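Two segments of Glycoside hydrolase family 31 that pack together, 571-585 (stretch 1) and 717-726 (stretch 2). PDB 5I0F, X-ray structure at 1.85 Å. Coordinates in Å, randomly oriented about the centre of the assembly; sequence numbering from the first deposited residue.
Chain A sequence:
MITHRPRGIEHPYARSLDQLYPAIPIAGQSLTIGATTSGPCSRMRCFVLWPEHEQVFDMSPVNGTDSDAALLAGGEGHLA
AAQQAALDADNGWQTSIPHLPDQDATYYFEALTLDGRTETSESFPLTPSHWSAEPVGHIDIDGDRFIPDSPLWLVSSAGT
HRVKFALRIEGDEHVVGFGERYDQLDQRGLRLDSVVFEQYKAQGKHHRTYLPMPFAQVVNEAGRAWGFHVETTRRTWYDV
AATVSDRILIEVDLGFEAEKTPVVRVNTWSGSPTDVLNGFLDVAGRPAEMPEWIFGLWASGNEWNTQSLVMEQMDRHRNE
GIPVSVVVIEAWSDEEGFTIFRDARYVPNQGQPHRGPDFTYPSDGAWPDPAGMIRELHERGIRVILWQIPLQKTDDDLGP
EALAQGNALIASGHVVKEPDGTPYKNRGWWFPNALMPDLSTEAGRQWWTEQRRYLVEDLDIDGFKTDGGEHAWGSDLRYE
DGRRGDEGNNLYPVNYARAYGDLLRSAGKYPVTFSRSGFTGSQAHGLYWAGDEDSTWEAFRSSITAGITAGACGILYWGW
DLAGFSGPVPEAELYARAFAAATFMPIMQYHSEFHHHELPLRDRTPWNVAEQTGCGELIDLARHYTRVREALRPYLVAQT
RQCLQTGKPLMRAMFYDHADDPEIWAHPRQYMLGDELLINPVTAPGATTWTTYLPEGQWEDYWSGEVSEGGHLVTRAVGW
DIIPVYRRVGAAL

Stretch 1 571-585: EAELYARAFAAATFM
Stretch 2 (717-726) AVGWDIIPVY

Arg 577 makes the direct hydrogen bonds between the stretches. Arg 577 NH2 donates to Val 718 O at 2.7 Å, and Arg 577 NH1 donates to Gly 719 O at 3.2 Å. A weak bond runs from Arg 577 NH1 to Val 718 O, also 3.2 Å. The carbonyls lie near the guanidinium plane, where the N-H groups point. Chi angles m, m, t and -175° carry the group there.

One water donates to Glu 573 OE1 and accepts from Trp 720 NE1, both at 2.7 Å. Another donates to Trp 720 O (2.6 Å) and weakly to Ala 576 O (2.9 Å). The third accepts from Arg 577 NH1 (3.0 Å) and donates to Ile 722 O (2.6 Å).

Stretch 1 is helical from Ala 572, with Glu 571 as N-cap. Stretch 2 makes a type I turn, Gly 719 to Ile 722, then a strand from Val 725. Both run the same way: Ala 576 CA lies 6.3 Å from Trp 720 CA, and Ala 580 CA 6.1 Å from Ile 723 CA.

Ala 576 and Ala 580 point CB toward stretch 2. Trp 720 (chi1 m, chi2 11°) places CE3 3.7 Å from Ala 576 CB. Ile 723 (t, t) sets CG2 3.9 Å from Ala 580 CB. Phe 584 (m, 87°) receives Val 725 CG2 over its ring face, 3.9 Å from Phe 584 CZ.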

# COMPACT_ATOMS: atom_id res chain seq x y z
N GLU A 571 -13.05 0.30 21.51
CA GLU A 571 -13.36 0.59 22.92
C GLU A 571 -13.05 2.07 23.19
O GLU A 571 -12.19 2.66 22.52
CB GLU A 571 -12.55 -0.31 23.87
CG GLU A 571 -11.08 0.08 24.07
CD GLU A 571 -10.38 -0.66 25.22
OE1 GLU A 571 -9.26 -1.18 25.02
OE2 GLU A 571 -10.96 -0.71 26.33
N ALA A 572 -13.74 2.65 24.17
CA ALA A 572 -13.68 4.11 24.37
C ALA A 572 -12.24 4.59 24.57
O ALA A 572 -11.85 5.60 24.01
CB ALA A 572 -14.53 4.53 25.57
N GLU A 573 -11.46 3.86 25.35
CA GLU A 573 -10.11 4.27 25.70
C GLU A 573 -9.18 4.33 24.47
O GLU A 573 -8.36 5.24 24.35
CB GLU A 573 -9.51 3.33 26.76
CG GLU A 573 -8.22 3.85 27.36
CD GLU A 573 -7.63 2.92 28.40
OE1 GLU A 573 -6.66 3.34 29.05
OE2 GLU A 573 -8.09 1.75 28.54
N LEU A 574 -9.33 3.36 23.59
CA LEU A 574 -8.57 3.33 22.35
C LEU A 574 -8.97 4.49 21.46
O LEU A 574 -8.10 5.17 20.90
CB LEU A 574 -8.74 1.98 21.62
CG LEU A 574 -8.09 1.88 20.24
CD1 LEU A 574 -6.58 2.14 20.29
CD2 LEU A 574 -8.41 0.51 19.68
N TYR A 575 -10.26 4.73 21.32
CA TYR A 575 -10.72 5.89 20.53
C TYR A 575 -10.12 7.18 21.07
O TYR A 575 -9.57 7.97 20.31
CB TYR A 575 -12.23 5.97 20.49
CG TYR A 575 -12.78 6.95 19.45
CD1 TYR A 575 -12.93 6.58 18.12
CD2 TYR A 575 -13.16 8.23 19.82
CE1 TYR A 575 -13.45 7.45 17.17
CE2 TYR A 575 -13.70 9.11 18.88
CZ TYR A 575 -13.84 8.72 17.57
OH TYR A 575 -14.39 9.61 16.65
N ALA A 576 -10.16 7.36 22.38
CA ALA A 576 -9.57 8.55 23.01
C ALA A 576 -8.10 8.72 22.73
O ALA A 576 -7.67 9.82 22.35
CB ALA A 576 -9.81 8.54 24.50
N ARG A 577 -7.31 7.66 22.92
CA ARG A 577 -5.86 7.78 22.74
C ARG A 577 -5.50 7.97 21.27
O ARG A 577 -4.62 8.76 20.93
CB ARG A 577 -5.11 6.56 23.29
CG ARG A 577 -5.23 6.30 24.77
CD ARG A 577 -4.87 7.50 25.61
NE ARG A 577 -4.63 7.16 27.01
CZ ARG A 577 -4.39 8.05 27.97
NH1 ARG A 577 -4.36 9.36 27.72
NH2 ARG A 577 -4.17 7.62 29.21
N ALA A 578 -6.21 7.29 20.39
CA ALA A 578 -5.96 7.36 18.97
C ALA A 578 -6.39 8.70 18.38
O ALA A 578 -5.73 9.23 17.48
CB ALA A 578 -6.68 6.23 18.25
N PHE A 579 -7.50 9.24 18.88
CA PHE A 579 -7.99 10.55 18.42
C PHE A 579 -6.96 11.64 18.81
O PHE A 579 -6.63 12.51 18.00
CB PHE A 579 -9.39 10.85 18.97
CG PHE A 579 -10.16 11.91 18.22
CD1 PHE A 579 -9.91 13.26 18.42
CD2 PHE A 579 -11.19 11.56 17.35
CE1 PHE A 579 -10.63 14.24 17.75
CE2 PHE A 579 -11.93 12.53 16.68
CZ PHE A 579 -11.64 13.87 16.86
N ALA A 580 -6.43 11.56 20.03
CA ALA A 580 -5.39 12.50 20.50
C ALA A 580 -4.12 12.39 19.64
O ALA A 580 -3.55 13.40 19.21
CB ALA A 580 -5.08 12.25 21.97
N ALA A 581 -3.71 11.16 19.35
CA ALA A 581 -2.52 10.97 18.54
C ALA A 581 -2.70 11.51 17.14
O ALA A 581 -1.79 12.18 16.61
CB ALA A 581 -2.13 9.50 18.47
N ALA A 582 -3.86 11.19 16.54
CA ALA A 582 -4.18 11.61 15.18
C ALA A 582 -4.17 13.13 15.03
O ALA A 582 -3.86 13.64 13.95
CB ALA A 582 -5.52 11.03 14.73
N THR A 583 -4.48 13.84 16.12
CA THR A 583 -4.45 15.30 16.16
C THR A 583 -3.05 15.86 15.84
O THR A 583 -2.93 16.99 15.33
CB THR A 583 -4.97 15.79 17.54
OG1 THR A 583 -6.31 15.34 17.70
CG2 THR A 583 -4.95 17.29 17.70
N PHE A 584 -2.00 15.10 16.16
CA PHE A 584 -0.62 15.51 15.93
C PHE A 584 0.07 14.67 14.83
O PHE A 584 1.25 14.35 14.96
CB PHE A 584 0.17 15.42 17.24
CG PHE A 584 -0.30 16.39 18.27
CD1 PHE A 584 -1.35 16.08 19.13
CD2 PHE A 584 0.25 17.66 18.34
CE1 PHE A 584 -1.81 17.00 20.05
CE2 PHE A 584 -0.20 18.59 19.27
CZ PHE A 584 -1.23 18.26 20.12
N MET A 585 -0.68 14.35 13.77
CA MET A 585 -0.17 13.70 12.57
C MET A 585 -0.57 14.48 11.33
O MET A 585 -1.44 15.36 11.42
CB MET A 585 -0.67 12.25 12.51
CG MET A 585 -0.08 11.38 13.61
SD MET A 585 -0.79 9.72 13.75
CE MET A 585 -0.06 9.16 15.27
N ALA A 717 1.60 12.74 33.90
CA ALA A 717 0.22 12.28 34.07
C ALA A 717 -0.52 12.33 32.71
O ALA A 717 -0.43 13.34 32.02
CB ALA A 717 -0.52 13.14 35.10
N VAL A 718 -1.25 11.28 32.36
CA VAL A 718 -1.97 11.24 31.08
C VAL A 718 -3.47 10.89 31.21
O VAL A 718 -3.92 9.80 30.81
CB VAL A 718 -1.26 10.33 30.04
CG1 VAL A 718 0.02 10.98 29.55
CG2 VAL A 718 -0.97 8.94 30.59
N GLY A 719 -4.24 11.83 31.73
CA GLY A 719 -5.70 11.76 31.59
C GLY A 719 -6.03 11.73 30.10
O GLY A 719 -5.18 12.04 29.25
N TRP A 720 -7.27 11.42 29.76
CA TRP A 720 -7.63 11.28 28.34
C TRP A 720 -7.55 12.60 27.56
O TRP A 720 -7.41 12.60 26.35
CB TRP A 720 -9.01 10.66 28.20
CG TRP A 720 -9.09 9.20 28.60
CD1 TRP A 720 -8.13 8.46 29.25
CD2 TRP A 720 -10.20 8.33 28.39
NE1 TRP A 720 -8.60 7.19 29.46
CE2 TRP A 720 -9.86 7.08 28.94
CE3 TRP A 720 -11.46 8.50 27.80
CZ2 TRP A 720 -10.74 5.98 28.90
CZ3 TRP A 720 -12.33 7.39 27.76
CH2 TRP A 720 -11.95 6.15 28.31
N ASP A 721 -7.62 13.73 28.28
CA ASP A 721 -7.44 15.06 27.69
C ASP A 721 -5.98 15.47 27.47
O ASP A 721 -5.74 16.58 27.02
CB ASP A 721 -8.18 16.13 28.51
CG ASP A 721 -7.81 16.15 29.96
OD1 ASP A 721 -7.09 15.26 30.46
OD2 ASP A 721 -8.28 17.06 30.64
N ILE A 722 -5.03 14.58 27.76
CA ILE A 722 -3.59 14.81 27.51
C ILE A 722 -3.03 13.75 26.56
O ILE A 722 -3.30 12.57 26.73
CB ILE A 722 -2.78 14.70 28.83
CG1 ILE A 722 -3.33 15.69 29.89
CG2 ILE A 722 -1.28 14.88 28.62
CD1 ILE A 722 -3.13 17.15 29.56
N ILE A 723 -2.22 14.19 25.60
CA ILE A 723 -1.24 13.34 24.93
C ILE A 723 0.10 14.06 25.14
O ILE A 723 0.17 15.26 24.92
CB ILE A 723 -1.54 13.10 23.42
CG1 ILE A 723 -0.35 12.37 22.76
CG2 ILE A 723 -1.89 14.39 22.67
CD1 ILE A 723 -0.54 12.06 21.28
N PRO A 724 1.16 13.34 25.58
CA PRO A 724 2.42 14.02 25.84
C PRO A 724 3.00 14.69 24.59
O PRO A 724 3.23 14.04 23.56
CB PRO A 724 3.33 12.91 26.38
CG PRO A 724 2.39 11.92 26.96
CD PRO A 724 1.19 11.95 26.07
N VAL A 725 3.19 16.00 24.69
CA VAL A 725 3.66 16.83 23.61
C VAL A 725 4.55 17.87 24.25
O VAL A 725 4.12 18.54 25.20
CB VAL A 725 2.51 17.54 22.85
CG1 VAL A 725 3.05 18.57 21.87
CG2 VAL A 725 1.63 16.52 22.11
N TYR A 726 5.77 18.01 23.72
CA TYR A 726 6.75 18.96 24.25
C TYR A 726 7.20 19.89 23.13
O TYR A 726 7.46 19.43 22.02
CB TYR A 726 7.94 18.20 24.84
CG TYR A 726 7.53 17.30 25.99
CD1 TYR A 726 7.07 16.02 25.76
CD2 TYR A 726 7.55 17.77 27.32
CE1 TYR A 726 6.69 15.19 26.80
CE2 TYR A 726 7.17 16.94 28.38
CZ TYR A 726 6.74 15.65 28.12
OH TYR A 726 6.33 14.80 29.13
O HOH W 1 -7.56 5.12 30.82
O HOH W 2 -6.56 10.57 24.88
O HOH W 3 -3.68 10.58 25.10